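Local coordinates for fructokinase (Silicibacter sp., PDB 3C8U), which probably transfers a phosphate group from ATP to fructose, acting as a sugar kinase with a P-loop fold, at residues A[9-14]-A[44-49]; A[83-88]-A[142-147]; A[92-95]-A[100-103]; A[133-138]-A[149-154]. One frame throughout, in Å; residues are numbered along the deposited sequence.

Contact 1 (A[9-14]-A[44-49]); sequences QGVLER and AALSAQ
Val11, on helix 4-14, meets Leu46 on helix 36-48. Its CG1 lies 4.0 Å from Leu46 CD2, and the two side chains cross at about a right angle. A chi1 of 169° sets CG1 anti to the backbone N of Val11, on the side where it meets that methyl. The same valine also packs on Ile152 and Leu203. Helix 4-14 therefore sits against strands 150-154 and 203-205 of the parallel sheet. Helix 36-48 follows the first strand of the sheet and what is probably the Walker A loop, so the contact is helix-on-helix packing within a P-loop kinase fold. Leu12 comes next and reaches across with both methyls. Its CD2 runs past Leu46 in the opposite direction and ends against Leu46 CD2. This approach is very short, but Leu12 was modelled in two conformers, so the tightness is doubtful. The other methyl, CD1, lies 3.6 Å from Gln49 CB, where helix 36-48 has given way to a turn. Leu12 CD1 also lies 3.8 Å from Gln49 CG, the two side chains crossing at about a right angle. Arg14 turns back on its own helix instead: its NH1 donates to Gly10 O at 3.0 Å, from above the carbonyl plane.

Contact 2 (A[83-88]-A[142-147]); sequences FDFEGF and RDLTAI
Leu144 extends toward helix 85-97 and meets two phenylalanines, Phe85 and Phe88, with different branches. Leu144 CG is 4.1 Å from Phe85 CE1, at the edge of that ring and near its plane. Leu144 CD2 is almost as close to the same ring carbon, and the two side chains slide past each other in opposite directions. The second methyl, Leu144 CD1, lies 3.9 Å from Phe88 CE2 and approaches that ring obliquely. Both rings are thrown out from the first turn of the helix with CG anti to the backbone N (chi1 168° for Phe85 and 179° for Phe88). That turn is capped by Asp84, whose OD1 accepts from Gly87 N at 3.0 Å. Residues 142-147 belong to the connection between strands 126-131 and 150-154, so the contact ties this connection to the start of the helix. Other rings extend the cluster: Trp141 meets Phe85, and Phe61 meets Phe88. Cutting Leu144 back to an alanine removes CG and both methyls, and would probably open a gap beside the two rings and cost them their shared partner from this connection. The contact is wholly apolar, so close fit and burial hold it, with no directional bond between the segments.

Contact 3 (A[92-95]-A[100-103]); sequences CHAL and RVIY
The last turns of helix 85-97 and the start of strand 101-107 come together across a short turn, with Leu95 CA 6.6 Å from Val101 CA. The segments share no hydrogen bond; they meet by packing, mostly of side chains. Val101 points at the helix and is the strand segment's single point of contact. Its CG2 lies 4.2 Å from Ala94 CB. The same methyl is 3.9 Å from Ala94 O, so it also touches the helix backbone. Strand 101-107 is the first arm of a beta hairpin and pairs antiparallel with strand 112-120; Val101 bonds through its backbone to Val120. The contact thus packs the hairpin against the helix that leads into it. Leu95 adds the second half of the packing. Its CD2 lies 3.9 Å from Val101 CB and 4.0 Å from Val101 CG2, and the two side chains cross at about a right angle. A chi1 of -78° puts Leu95 CG beside the backbone N and anti to the carbonyl carbon, and from there the CD2 branch reaches Val101. Leu95 also touches Val120 on the second arm. One helical turn before Leu95, Leu91 packs on Val101 too.

Contact 4 (A[133-138]-A[149-154]); sequences YLLFDA and DVSIRL
This is a buried contact between a loop and a strand in the core of the P-loop kinase fold: Leu135, in the connection after strand 126-131, packs on strand 150-154 of the parallel sheet. That strand lies between strands 23-28 and 203-205. Leu135 carries the loop's side of the contact. Its CG is anti to the carbonyl carbon (chi1 -72°), and the two methyls fork over different residues of the strand. CD2 goes to Ser151, where it lies 4.1 Å from OG; that hydroxyl is hydrogen-bonded elsewhere. CD1 comes 4.2 Å from Ile152 O and also 4.1 Å from Arg153 CB. The Arg153 chain bends at chi3 (-73°), which folds its guanidinium back beside the leucine. Its NH2 donates to Leu199 O, and Leu135 pairs with Leu199 through the backbone. Leu199 therefore holds both sides of the contact. The charged group is buried and lies near the probable Walker A loop without touching it. A glycine in place of Leu135 removes the whole side chain, and would probably strip one guanidinium face of its apolar cover and open a gap against Ser151, with the bond to Leu199 O still holding the group. Leu135 CB is 3.5 Å from Arg153 NH2, and Leu135 CD1 rests 3.9 Å above the guanidinium plane, offset toward its rim.

Contact 4 joins contacts 1 and 2. On one side, Val11 CG2 of contact 1 lies 4.0 Å from Ile152 CD1, so helix 4-14 packs on the strand of contact 4. On the other, Arg142 NE of contact 2 makes a 2.7 Å salt bridge with Asp137 OD1, and Phe88 CE2 lies 3.6 Å from Leu134 CD2. Along the chain, contacts 2 and 4 cross. Contact 3 is nested inside the loop closed by contact 2 and shares helix 85-97 with it; Ile147 CD1 is 3.9 Å from Cys92 CB. Contacts 1 and 2 do not touch, with centres about 24 Å apart. In contact 4 the side chain of Arg153 lies near the probable nucleotide-binding Walker A loop, without touching it.

Contact 1 (A[9-14]-A[44-49])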
loop_
_atom_site.group_PDB
_atom_site.type_symbol
_atom_site.label_atom_id
_atom_site.label_comp_id
_atom_site.label_asym_id
_atom_site.label_seq_id
_atom_site.Cartn_x
_atom_site.Cartn_y
_atom_site.Cartn_z
ATOM N N GLN A 9 13.867 -13.464 -4.357
ATOM C CA GLN A 9 13.911 -14.889 -4.707
ATOM C C GLN A 9 12.689 -15.608 -4.142
ATOM O O GLN A 9 12.068 -16.411 -4.830
ATOM C CB GLN A 9 15.212 -15.551 -4.227
ATOM C CG GLN A 9 15.234 -17.069 -4.389
ATOM C CD GLN A 9 15.205 -17.569 -5.847
ATOM O OE1 GLN A 9 15.490 -16.833 -6.771
ATOM N NE2 GLN A 9 14.849 -18.834 -6.035
ATOM N N GLY A 10 12.297 -15.215 -2.934
ATOM C CA GLY A 10 11.133 -15.808 -2.275
ATOM C C GLY A 10 9.834 -15.527 -3.001
ATOM O O GLY A 10 8.956 -16.382 -3.146
ATOM N N VAL A 11 9.732 -14.313 -3.529
ATOM C CA VAL A 11 8.576 -13.934 -4.344
ATOM C C VAL A 11 8.568 -14.757 -5.612
ATOM O O VAL A 11 7.554 -15.379 -5.974
ATOM C CB VAL A 11 8.562 -12.407 -4.671
ATOM C CG1 VAL A 11 7.493 -12.082 -5.738
ATOM C CG2 VAL A 11 8.336 -11.630 -3.377
ATOM N N LEU A 12 9.728 -14.844 -6.252
ATOM C CA LEU A 12 9.813 -15.561 -7.529
ATOM C C LEU A 12 9.394 -17.033 -7.402
ATOM O O LEU A 12 8.724 -17.588 -8.269
ATOM C CB LEU A 12 11.217 -15.488 -8.140
ATOM C CG LEU A 12 11.660 -14.136 -8.692
ATOM C CD1 LEU A 12 13.065 -14.230 -9.272
ATOM C CD2 LEU A 12 10.685 -13.655 -9.737
ATOM N N GLU A 13 9.800 -17.651 -6.323
ATOM C CA GLU A 13 9.554 -19.084 -6.094
ATOM C C GLU A 13 8.087 -19.337 -5.900
ATOM O O GLU A 13 7.610 -20.452 -6.080
ATOM C CB GLU A 13 10.263 -19.605 -4.833
ATOM C CG GLU A 13 11.748 -19.542 -4.911
ATOM C CD GLU A 13 12.390 -19.927 -3.597
ATOM O OE1 GLU A 13 11.670 -20.038 -2.582
ATOM O OE2 GLU A 13 13.617 -20.070 -3.600
ATOM N N ARG A 14 7.395 -18.306 -5.479
ATOM C CA ARG A 14 5.980 -18.437 -5.114
ATOM C C ARG A 14 5.040 -18.042 -6.242
ATOM O O ARG A 14 3.847 -18.362 -6.225
ATOM C CB ARG A 14 5.676 -17.654 -3.851
ATOM C CG ARG A 14 6.324 -18.272 -2.628
ATOM C CD ARG A 14 6.097 -17.351 -1.420
ATOM N NE ARG A 14 6.504 -17.946 -0.135
ATOM C CZ ARG A 14 7.759 -18.162 0.223
ATOM N NH1 ARG A 14 8.765 -17.880 -0.599
ATOM N NH2 ARG A 14 8.012 -18.695 1.413
ATOM N N ALA A 44 12.504 -3.615 -8.889
ATOM C CA ALA A 44 13.698 -3.533 -9.738
ATOM C C ALA A 44 14.427 -4.894 -9.739
ATOM O O ALA A 44 14.946 -5.340 -10.743
ATOM C CB ALA A 44 14.632 -2.401 -9.250
ATOM N N ALA A 45 14.411 -5.541 -8.585
ATOM C CA ALA A 45 15.095 -6.824 -8.390
ATOM C C ALA A 45 14.402 -7.890 -9.221
ATOM O O ALA A 45 15.046 -8.686 -9.903
ATOM C CB ALA A 45 15.131 -7.208 -6.904
ATOM N N LEU A 46 13.075 -7.833 -9.230
ATOM C CA LEU A 46 12.266 -8.834 -9.974
ATOM C C LEU A 46 12.436 -8.622 -11.490
ATOM O O LEU A 46 12.635 -9.569 -12.279
ATOM C CB LEU A 46 10.792 -8.758 -9.571
ATOM C CG LEU A 46 10.413 -9.300 -8.167
ATOM C CD1 LEU A 46 9.059 -8.739 -7.735
ATOM C CD2 LEU A 46 10.402 -10.837 -8.126
ATOM N N SER A 47 12.389 -7.359 -11.883
ATOM C CA SER A 47 12.575 -7.007 -13.278
ATOM C C SER A 47 13.921 -7.574 -13.776
ATOM O O SER A 47 14.019 -8.112 -14.893
ATOM C CB SER A 47 12.495 -5.482 -13.487
ATOM O OG SER A 47 11.234 -4.950 -13.054
ATOM N N ALA A 48 14.923 -7.516 -12.921
ATOM C CA ALA A 48 16.295 -7.927 -13.289
ATOM C C ALA A 48 16.379 -9.447 -13.451
ATOM O O ALA A 48 17.324 -9.983 -14.050
ATOM C CB ALA A 48 17.341 -7.429 -12.251
ATOM N N GLN A 49 15.375 -10.123 -12.907
ATOM C CA GLN A 49 15.311 -11.587 -12.947
ATOM C C GLN A 49 14.303 -12.008 -13.990
ATOM O O GLN A 49 13.806 -13.131 -13.959
ATOM C CB GLN A 49 14.907 -12.184 -11.600
ATOM C CG GLN A 49 15.901 -11.956 -10.488
ATOM C CD GLN A 49 17.259 -12.532 -10.745
ATOM O OE1 GLN A 49 17.432 -13.523 -11.455
ATOM N NE2 GLN A 49 18.242 -11.952 -10.096
#

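Contact 2 (A[83-88]-A[142-147])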
loop_
_atom_site.group_PDB
_atom_site.type_symbol
_atom_site.label_atom_id
_atom_site.label_comp_id
_atom_site.label_asym_id
_atom_site.label_seq_id
_atom_site.Cartn_x
_atom_site.Cartn_y
_atom_site.Cartn_z
ATOM N N PHE A 83 -11.282 5.455 2.133
ATOM C CA PHE A 83 -10.858 4.994 0.797
ATOM C C PHE A 83 -12.044 4.521 -0.026
ATOM O O PHE A 83 -13.041 4.062 0.507
ATOM C CB PHE A 83 -9.840 3.859 0.905
ATOM C CG PHE A 83 -8.459 4.332 1.287
ATOM C CD1 PHE A 83 -8.141 4.539 2.603
ATOM C CD2 PHE A 83 -7.522 4.634 0.324
ATOM C CE1 PHE A 83 -6.923 5.020 2.958
ATOM C CE2 PHE A 83 -6.269 5.114 0.684
ATOM C CZ PHE A 83 -5.978 5.310 1.989
ATOM N N ASP A 84 -11.907 4.678 -1.336
ATOM C CA ASP A 84 -12.835 4.069 -2.303
ATOM C C ASP A 84 -12.503 2.593 -2.431
ATOM O O ASP A 84 -11.799 2.180 -3.351
ATOM C CB ASP A 84 -12.741 4.778 -3.663
ATOM C CG ASP A 84 -13.621 4.167 -4.715
ATOM O OD1 ASP A 84 -14.568 3.398 -4.378
ATOM O OD2 ASP A 84 -13.327 4.430 -5.904
ATOM N N PHE A 85 -12.990 1.798 -1.480
ATOM C CA PHE A 85 -12.670 0.354 -1.456
ATOM C C PHE A 85 -13.121 -0.370 -2.724
ATOM O O PHE A 85 -12.368 -1.096 -3.349
ATOM C CB PHE A 85 -13.291 -0.362 -0.255
ATOM C CG PHE A 85 -13.213 -1.855 -0.399
ATOM C CD1 PHE A 85 -12.005 -2.507 -0.224
ATOM C CD2 PHE A 85 -14.331 -2.603 -0.764
ATOM C CE1 PHE A 85 -11.919 -3.879 -0.423
ATOM C CE2 PHE A 85 -14.235 -3.979 -0.964
ATOM C CZ PHE A 85 -13.035 -4.597 -0.787
ATOM N N GLU A 86 -14.362 -0.122 -3.132
ATOM C CA GLU A 86 -14.945 -0.814 -4.276
ATOM C C GLU A 86 -14.164 -0.476 -5.555
ATOM O O GLU A 86 -13.932 -1.338 -6.404
ATOM C CB GLU A 86 -16.456 -0.506 -4.442
ATOM C CG GLU A 86 -17.355 -0.899 -3.257
ATOM C CD GLU A 86 -18.858 -0.941 -3.611
ATOM O OE1 GLU A 86 -19.256 -1.774 -4.450
ATOM O OE2 GLU A 86 -19.646 -0.133 -3.064
ATOM N N GLY A 87 -13.746 0.767 -5.670
ATOM C CA GLY A 87 -12.935 1.206 -6.826
ATOM C C GLY A 87 -11.560 0.576 -6.821
ATOM O O GLY A 87 -11.041 0.134 -7.857
ATOM N N PHE A 88 -10.969 0.505 -5.638
ATOM C CA PHE A 88 -9.622 -0.132 -5.500
ATOM C C PHE A 88 -9.750 -1.606 -5.844
ATOM O O PHE A 88 -8.926 -2.181 -6.549
ATOM C CB PHE A 88 -9.092 0.044 -4.071
ATOM C CG PHE A 88 -7.741 -0.591 -3.829
ATOM C CD1 PHE A 88 -6.651 -0.301 -4.645
ATOM C CD2 PHE A 88 -7.574 -1.463 -2.789
ATOM C CE1 PHE A 88 -5.419 -0.876 -4.398
ATOM C CE2 PHE A 88 -6.339 -2.042 -2.530
ATOM C CZ PHE A 88 -5.269 -1.752 -3.351
ATOM N N ARG A 142 -10.898 -7.803 3.668
ATOM C CA ARG A 142 -10.361 -9.149 3.966
ATOM C C ARG A 142 -10.438 -10.028 2.716
ATOM O O ARG A 142 -9.706 -11.013 2.572
ATOM C CB ARG A 142 -11.074 -9.811 5.158
ATOM C CG ARG A 142 -12.538 -10.134 4.935
ATOM C CD ARG A 142 -13.041 -11.021 6.057
ATOM N NE ARG A 142 -12.858 -10.422 7.373
ATOM C CZ ARG A 142 -13.843 -9.894 8.093
ATOM N NH1 ARG A 142 -15.075 -9.843 7.611
ATOM N NH2 ARG A 142 -13.589 -9.382 9.278
ATOM N N ASP A 143 -11.272 -9.595 1.786
ATOM C CA ASP A 143 -11.485 -10.332 0.542
ATOM C C ASP A 143 -10.357 -10.116 -0.442
ATOM O O ASP A 143 -10.228 -10.843 -1.423
ATOM C CB ASP A 143 -12.783 -9.951 -0.134
ATOM C CG ASP A 143 -13.981 -10.339 0.682
ATOM O OD1 ASP A 143 -13.874 -11.248 1.511
ATOM O OD2 ASP A 143 -15.021 -9.716 0.484
ATOM N N LEU A 144 -9.522 -9.122 -0.159
ATOM C CA LEU A 144 -8.431 -8.812 -1.069
ATOM C C LEU A 144 -7.364 -9.905 -1.044
ATOM O O LEU A 144 -6.676 -10.151 -2.044
ATOM C CB LEU A 144 -7.795 -7.456 -0.765
ATOM C CG LEU A 144 -8.643 -6.216 -1.014
ATOM C CD1 LEU A 144 -7.850 -4.997 -0.546
ATOM C CD2 LEU A 144 -9.073 -6.103 -2.474
ATOM N N THR A 145 -7.223 -10.574 0.083
ATOM C CA THR A 145 -6.154 -11.587 0.225
ATOM C C THR A 145 -6.307 -12.717 -0.796
ATOM O O THR A 145 -5.355 -13.346 -1.203
ATOM C CB THR A 145 -6.104 -12.190 1.632
ATOM O OG1 THR A 145 -7.339 -12.849 1.927
ATOM C CG2 THR A 145 -5.854 -11.125 2.645
ATOM N N ALA A 146 -7.524 -12.934 -1.227
ATOM C CA ALA A 146 -7.802 -13.984 -2.210
ATOM C C ALA A 146 -7.274 -13.582 -3.564
ATOM O O ALA A 146 -7.112 -14.414 -4.451
ATOM C CB ALA A 146 -9.285 -14.264 -2.302
ATOM N N ILE A 147 -7.039 -12.282 -3.742
ATOM C CA ILE A 147 -6.638 -11.744 -5.065
ATOM C C ILE A 147 -5.124 -11.806 -5.259
ATOM O O ILE A 147 -4.619 -11.898 -6.362
ATOM C CB ILE A 147 -7.033 -10.235 -5.243
ATOM C CG1 ILE A 147 -8.530 -10.026 -5.088
ATOM C CG2 ILE A 147 -6.675 -9.701 -6.643
ATOM C CD1 ILE A 147 -8.908 -8.579 -5.277
#

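Contact 3 (A[92-95]-A[100-103])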
loop_
_atom_site.group_PDB
_atom_site.type_symbol
_atom_site.label_atom_id
_atom_site.label_comp_id
_atom_site.label_asym_id
_atom_site.label_seq_id
_atom_site.Cartn_x
_atom_site.Cartn_y
_atom_site.Cartn_z
ATOM N N CYS A 92 -7.781 -3.830 -8.780
ATOM C CA CYS A 92 -7.052 -5.073 -8.521
ATOM C C CYS A 92 -7.500 -6.176 -9.488
ATOM O O CYS A 92 -6.665 -6.901 -10.091
ATOM C CB CYS A 92 -7.228 -5.519 -7.071
ATOM S SG CYS A 92 -6.366 -4.409 -5.925
ATOM N N HIS A 93 -8.807 -6.257 -9.670
ATOM C CA HIS A 93 -9.364 -7.251 -10.612
ATOM C C HIS A 93 -8.947 -6.976 -12.047
ATOM O O HIS A 93 -8.562 -7.907 -12.791
ATOM C CB HIS A 93 -10.862 -7.435 -10.461
ATOM C CG HIS A 93 -11.230 -8.208 -9.228
ATOM N ND1 HIS A 93 -10.820 -9.512 -9.016
ATOM C CD2 HIS A 93 -11.956 -7.861 -8.136
ATOM C CE1 HIS A 93 -11.272 -9.927 -7.842
ATOM N NE2 HIS A 93 -11.961 -8.948 -7.288
ATOM N N ALA A 94 -8.977 -5.698 -12.425
ATOM C CA ALA A 94 -8.679 -5.290 -13.819
ATOM C C ALA A 94 -7.222 -5.616 -14.160
ATOM O O ALA A 94 -6.895 -6.054 -15.263
ATOM C CB ALA A 94 -8.954 -3.788 -14.055
ATOM N N LEU A 95 -6.378 -5.460 -13.170
ATOM C CA LEU A 95 -4.930 -5.664 -13.354
ATOM C C LEU A 95 -4.553 -7.072 -13.785
ATOM O O LEU A 95 -3.566 -7.292 -14.516
ATOM C CB LEU A 95 -4.151 -5.278 -12.110
ATOM C CG LEU A 95 -3.951 -3.781 -11.913
ATOM C CD1 LEU A 95 -3.389 -3.488 -10.516
ATOM C CD2 LEU A 95 -3.072 -3.167 -13.036
ATOM N N ARG A 100 -3.815 -3.083 -20.316
ATOM C CA ARG A 100 -3.459 -1.703 -20.002
ATOM C C ARG A 100 -4.487 -1.141 -19.044
ATOM O O ARG A 100 -5.683 -1.198 -19.299
ATOM C CB ARG A 100 -3.423 -0.896 -21.302
ATOM C CG ARG A 100 -2.681 0.430 -21.251
ATOM C CD ARG A 100 -2.456 0.981 -22.672
ATOM N NE ARG A 100 -1.056 0.902 -23.070
ATOM C CZ ARG A 100 -0.582 0.061 -23.983
ATOM N NH1 ARG A 100 -1.398 -0.775 -24.620
ATOM N NH2 ARG A 100 0.714 0.062 -24.262
ATOM N N VAL A 101 -4.008 -0.606 -17.936
ATOM C CA VAL A 101 -4.893 -0.077 -16.902
ATOM C C VAL A 101 -4.430 1.246 -16.371
ATOM O O VAL A 101 -3.358 1.378 -15.802
ATOM C CB VAL A 101 -5.086 -1.075 -15.688
ATOM C CG1 VAL A 101 -6.126 -0.522 -14.665
ATOM C CG2 VAL A 101 -5.551 -2.475 -16.155
ATOM N N ILE A 102 -5.314 2.220 -16.521
ATOM C CA ILE A 102 -5.148 3.568 -15.992
ATOM C C ILE A 102 -5.624 3.640 -14.546
ATOM O O ILE A 102 -6.672 3.068 -14.179
ATOM C CB ILE A 102 -5.906 4.623 -16.849
ATOM C CG1 ILE A 102 -5.407 4.597 -18.309
ATOM C CG2 ILE A 102 -5.773 6.036 -16.226
ATOM C CD1 ILE A 102 -3.978 5.015 -18.466
ATOM N N TYR A 103 -4.858 4.364 -13.719
ATOM C CA TYR A 103 -5.221 4.534 -12.296
ATOM C C TYR A 103 -4.747 5.857 -11.697
ATOM O O TYR A 103 -3.907 6.535 -12.285
ATOM C CB TYR A 103 -4.727 3.309 -11.503
ATOM C CG TYR A 103 -3.226 3.237 -11.305
ATOM C CD1 TYR A 103 -2.410 2.627 -12.222
ATOM C CD2 TYR A 103 -2.641 3.760 -10.159
ATOM C CE1 TYR A 103 -1.027 2.576 -12.039
ATOM C CE2 TYR A 103 -1.276 3.726 -9.980
ATOM C CZ TYR A 103 -0.476 3.124 -10.904
ATOM O OH TYR A 103 0.886 3.089 -10.667
#

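Contact 4 (A[133-138]-A[149-154])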
loop_
_atom_site.group_PDB
_atom_site.type_symbol
_atom_site.label_atom_id
_atom_site.label_comp_id
_atom_site.label_asym_id
_atom_site.label_seq_id
_atom_site.Cartn_x
_atom_site.Cartn_y
_atom_site.Cartn_z
ATOM N N TYR A 133 -3.770 -1.377 3.939
ATOM C CA TYR A 133 -4.918 -2.262 4.223
ATOM C C TYR A 133 -5.036 -3.476 3.319
ATOM O O TYR A 133 -6.145 -3.866 2.964
ATOM C CB TYR A 133 -6.235 -1.458 4.186
ATOM C CG TYR A 133 -6.167 -0.244 5.088
ATOM C CD1 TYR A 133 -6.010 -0.390 6.464
ATOM C CD2 TYR A 133 -6.218 1.039 4.571
ATOM C CE1 TYR A 133 -5.915 0.718 7.294
ATOM C CE2 TYR A 133 -6.122 2.147 5.398
ATOM C CZ TYR A 133 -5.973 1.981 6.753
ATOM O OH TYR A 133 -5.877 3.092 7.573
ATOM N N LEU A 134 -3.888 -4.090 2.998
ATOM C CA LEU A 134 -3.846 -5.208 2.051
ATOM C C LEU A 134 -3.939 -6.578 2.692
ATOM O O LEU A 134 -4.130 -7.582 2.000
ATOM C CB LEU A 134 -2.619 -5.116 1.147
ATOM C CG LEU A 134 -2.487 -3.792 0.347
ATOM C CD1 LEU A 134 -1.371 -3.977 -0.707
ATOM C CD2 LEU A 134 -3.811 -3.289 -0.303
ATOM N N LEU A 135 -3.831 -6.576 4.019
ATOM C CA LEU A 135 -3.861 -7.786 4.861
ATOM C C LEU A 135 -4.714 -7.499 6.095
ATOM O O LEU A 135 -4.361 -7.778 7.236
ATOM C CB LEU A 135 -2.443 -8.221 5.254
ATOM C CG LEU A 135 -1.620 -8.821 4.094
ATOM C CD1 LEU A 135 -0.207 -9.209 4.517
ATOM C CD2 LEU A 135 -2.322 -10.012 3.421
ATOM N N PHE A 136 -5.832 -6.862 5.811
ATOM C CA PHE A 136 -6.676 -6.225 6.835
ATOM C C PHE A 136 -8.005 -6.950 7.047
ATOM O O PHE A 136 -8.847 -7.080 6.149
ATOM C CB PHE A 136 -6.876 -4.754 6.419
ATOM C CG PHE A 136 -7.519 -3.895 7.456
ATOM C CD1 PHE A 136 -6.889 -3.638 8.668
ATOM C CD2 PHE A 136 -8.741 -3.284 7.192
ATOM C CE1 PHE A 136 -7.485 -2.812 9.613
ATOM C CE2 PHE A 136 -9.358 -2.462 8.143
ATOM C CZ PHE A 136 -8.738 -2.229 9.351
ATOM N N ASP A 137 -8.152 -7.447 8.270
ATOM C CA ASP A 137 -9.277 -8.315 8.642
ATOM C C ASP A 137 -10.509 -7.483 9.027
ATOM O O ASP A 137 -10.859 -7.284 10.194
ATOM C CB ASP A 137 -8.852 -9.288 9.738
ATOM C CG ASP A 137 -9.843 -10.426 9.956
ATOM O OD1 ASP A 137 -10.869 -10.559 9.258
ATOM O OD2 ASP A 137 -9.558 -11.220 10.854
ATOM N N ALA A 138 -11.121 -6.997 7.972
ATOM C CA ALA A 138 -12.398 -6.257 8.021
ATOM C C ALA A 138 -13.229 -6.562 6.786
ATOM O O ALA A 138 -12.696 -6.985 5.757
ATOM C CB ALA A 138 -12.154 -4.764 8.085
ATOM N N ASP A 149 -1.286 -12.926 -5.398
ATOM C CA ASP A 149 -0.555 -14.148 -5.706
ATOM C C ASP A 149 0.500 -14.435 -4.668
ATOM O O ASP A 149 0.749 -15.583 -4.305
ATOM C CB ASP A 149 0.013 -14.106 -7.129
ATOM C CG ASP A 149 -1.086 -14.045 -8.165
ATOM O OD1 ASP A 149 -1.884 -15.011 -8.284
ATOM O OD2 ASP A 149 -1.141 -13.043 -8.892
ATOM N N VAL A 150 1.119 -13.360 -4.192
ATOM C CA VAL A 150 2.096 -13.411 -3.099
ATOM C C VAL A 150 1.820 -12.188 -2.237
ATOM O O VAL A 150 1.485 -11.116 -2.734
ATOM C CB VAL A 150 3.588 -13.411 -3.575
ATOM C CG1 VAL A 150 4.576 -13.484 -2.384
ATOM C CG2 VAL A 150 3.860 -14.548 -4.602
ATOM N N SER A 151 1.908 -12.365 -0.944
ATOM C CA SER A 151 1.725 -11.253 -0.026
ATOM C C SER A 151 2.871 -11.137 0.960
ATOM O O SER A 151 3.457 -12.137 1.448
ATOM C CB SER A 151 0.398 -11.378 0.710
ATOM O OG SER A 151 0.500 -12.373 1.719
ATOM N N ILE A 152 3.192 -9.876 1.204
ATOM C CA ILE A 152 4.287 -9.452 2.068
ATOM C C ILE A 152 3.783 -8.447 3.096
ATOM O O ILE A 152 3.166 -7.436 2.762
ATOM C CB ILE A 152 5.438 -8.758 1.287
ATOM C CG1 ILE A 152 5.895 -9.604 0.102
ATOM C CG2 ILE A 152 6.611 -8.396 2.255
ATOM C CD1 ILE A 152 6.782 -8.876 -0.908
ATOM N N ARG A 153 4.066 -8.742 4.352
ATOM C CA ARG A 153 3.851 -7.785 5.424
ATOM C C ARG A 153 5.168 -7.154 5.820
ATOM O O ARG A 153 6.157 -7.836 6.093
ATOM C CB ARG A 153 3.184 -8.424 6.635
ATOM C CG ARG A 153 3.338 -7.571 7.905
ATOM C CD ARG A 153 2.574 -8.187 9.066
ATOM N NE ARG A 153 1.150 -7.996 8.884
ATOM C CZ ARG A 153 0.296 -8.971 8.628
ATOM N NH1 ARG A 153 0.739 -10.232 8.576
ATOM N NH2 ARG A 153 -0.999 -8.684 8.453
ATOM N N LEU A 154 5.160 -5.826 5.771
ATOM C CA LEU A 154 6.248 -4.990 6.275
ATOM C C LEU A 154 5.986 -4.737 7.760
ATOM O O LEU A 154 5.052 -4.069 8.139
ATOM C CB LEU A 154 6.345 -3.691 5.458
ATOM C CG LEU A 154 7.342 -2.615 5.890
ATOM C CD1 LEU A 154 8.695 -3.207 6.273
ATOM C CD2 LEU A 154 7.489 -1.553 4.777
#